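Local coordinates for tRNA threonylcarbamoyladenosine biosynthesis protein TsaE (Haemophilus influenzae, PDB 1HTW), which binds ATP and magnesium and is required for forming the threonylcarbamoyl group on adenosine 37 of tRNAs that read codons beginning with adenine, at residues F21-I24 with L25-L28. Sequence-based numbering, arbitrary orientation.
Sequences FAEI and LLKL
F21 meets L25 one turn further along the helix, CE1 of its ring lying 4.1 Å from L25 CD2, with the methyl approaching the ring obliquely. With F21 CG anti to the backbone nitrogen and beside the carbonyl carbon (chi1 -177°), the ring is turned so that CE1 comes near that methyl. This is the buried side, and it is tight: L25 CG sits 3.3 Å from F21 O, and both residues rest on M53 of helix 46-56 and I152 of helix 147-155. The same carbonyl accepts the backbone bond from L25 N, 3.1 Å, the first of four i to i+4 bonds ending with L28 N to I24 O. Helix 11-28 packs against the central sheet of this P-loop NTPase fold through F21, which touches I127 and V129 of strand 127-134; its side chain is about 13 Å from the bound ADP. I24 and L28 run alongside each other in the same direction, CG2 of I24 being 3.9 Å from CD1 of L28. On the looser side E23 OE1 merely brushes L26 CD1 at 3.9 Å, both side chains partly covered by I57. K27 is exposed to solvent, its NZ 5.8 Å from E23 OE1, too far for a salt bridge.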
loop_
_atom_site.group_PDB
_atom_site.type_symbol
_atom_site.label_atom_id
_atom_site.label_comp_id
_atom_site.label_asym_id
_atom_site.label_seq_id
_atom_site.Cartn_x
_atom_site.Cartn_y
_atom_site.Cartn_z
ATOM N N PHE A 21 0.187 -0.758 -10.530
ATOM C CA PHE A 21 1.147 -0.608 -9.460
ATOM C C PHE A 21 1.442 -1.955 -8.786
ATOM O O PHE A 21 2.565 -2.361 -8.506
ATOM C CB PHE A 21 0.580 0.391 -8.439
ATOM C CG PHE A 21 1.382 0.783 -7.257
ATOM C CD1 PHE A 21 2.755 0.914 -7.306
ATOM C CD2 PHE A 21 0.769 1.144 -6.048
ATOM C CE1 PHE A 21 3.474 1.282 -6.169
ATOM C CE2 PHE A 21 1.454 1.550 -4.939
ATOM C CZ PHE A 21 2.873 1.589 -4.985
ATOM N N ALA A 22 0.385 -2.739 -8.506
ATOM C CA ALA A 22 0.584 -4.034 -7.825
ATOM C C ALA A 22 1.328 -5.011 -8.770
ATOM O O ALA A 22 2.226 -5.707 -8.261
ATOM C CB ALA A 22 -0.771 -4.648 -7.478
ATOM N N GLU A 23 1.051 -4.961 -10.050
ATOM C CA GLU A 23 1.741 -5.803 -11.030
ATOM C C GLU A 23 3.228 -5.468 -11.041
ATOM O O GLU A 23 4.065 -6.404 -11.027
ATOM C CB GLU A 23 1.122 -5.768 -12.381
ATOM C CG GLU A 23 -0.268 -6.404 -12.507
ATOM C CD GLU A 23 -0.195 -7.921 -12.543
ATOM O OE1 GLU A 23 0.864 -8.481 -12.187
ATOM O OE2 GLU A 23 -1.198 -8.566 -12.934
ATOM N N ILE A 24 3.555 -4.172 -10.937
ATOM C CA ILE A 24 4.971 -3.799 -10.872
ATOM C C ILE A 24 5.604 -4.358 -9.630
ATOM O O ILE A 24 6.694 -4.967 -9.682
ATOM C CB ILE A 24 5.149 -2.260 -10.933
ATOM C CG1 ILE A 24 4.887 -1.779 -12.352
ATOM C CG2 ILE A 24 6.463 -1.818 -10.357
ATOM C CD1 ILE A 24 4.841 -0.254 -12.409
ATOM N N LEU A 25 4.962 -4.255 -8.465
ATOM C CA LEU A 25 5.514 -4.806 -7.223
ATOM C C LEU A 25 5.690 -6.322 -7.311
ATOM O O LEU A 25 6.727 -6.799 -6.784
ATOM C CB LEU A 25 4.623 -4.460 -6.030
ATOM C CG LEU A 25 4.319 -3.003 -5.780
ATOM C CD1 LEU A 25 3.597 -2.886 -4.411
ATOM C CD2 LEU A 25 5.620 -2.201 -5.705
ATOM N N LEU A 26 4.767 -7.034 -7.956
ATOM C CA LEU A 26 4.962 -8.504 -8.020
ATOM C C LEU A 26 6.148 -8.829 -8.956
ATOM O O LEU A 26 6.864 -9.769 -8.559
ATOM C CB LEU A 26 3.745 -9.168 -8.691
ATOM C CG LEU A 26 2.482 -9.191 -7.822
ATOM C CD1 LEU A 26 1.365 -9.880 -8.628
ATOM C CD2 LEU A 26 2.745 -9.935 -6.526
ATOM N N LYS A 27 6.240 -8.130 -10.050
ATOM C CA LYS A 27 7.261 -8.463 -11.101
ATOM C C LYS A 27 8.660 -8.175 -10.565
ATOM O O LYS A 27 9.626 -8.839 -10.991
ATOM C CB LYS A 27 7.038 -7.597 -12.321
ATOM C CG LYS A 27 5.901 -8.038 -13.247
ATOM C CD LYS A 27 6.117 -9.455 -13.766
ATOM C CE LYS A 27 5.016 -9.834 -14.747
ATOM N NZ LYS A 27 5.042 -11.298 -15.065
ATOM N N LEU A 28 8.779 -7.220 -9.641
ATOM C CA LEU A 28 10.099 -6.943 -9.082
ATOM C C LEU A 28 10.653 -8.099 -8.288
ATOM O O LEU A 28 11.889 -8.244 -8.173
ATOM C CB LEU A 28 10.105 -5.645 -8.247
ATOM C CG LEU A 28 9.977 -4.406 -9.144
ATOM C CD1 LEU A 28 9.551 -3.188 -8.317
ATOM C CD2 LEU A 28 11.326 -4.114 -9.806
#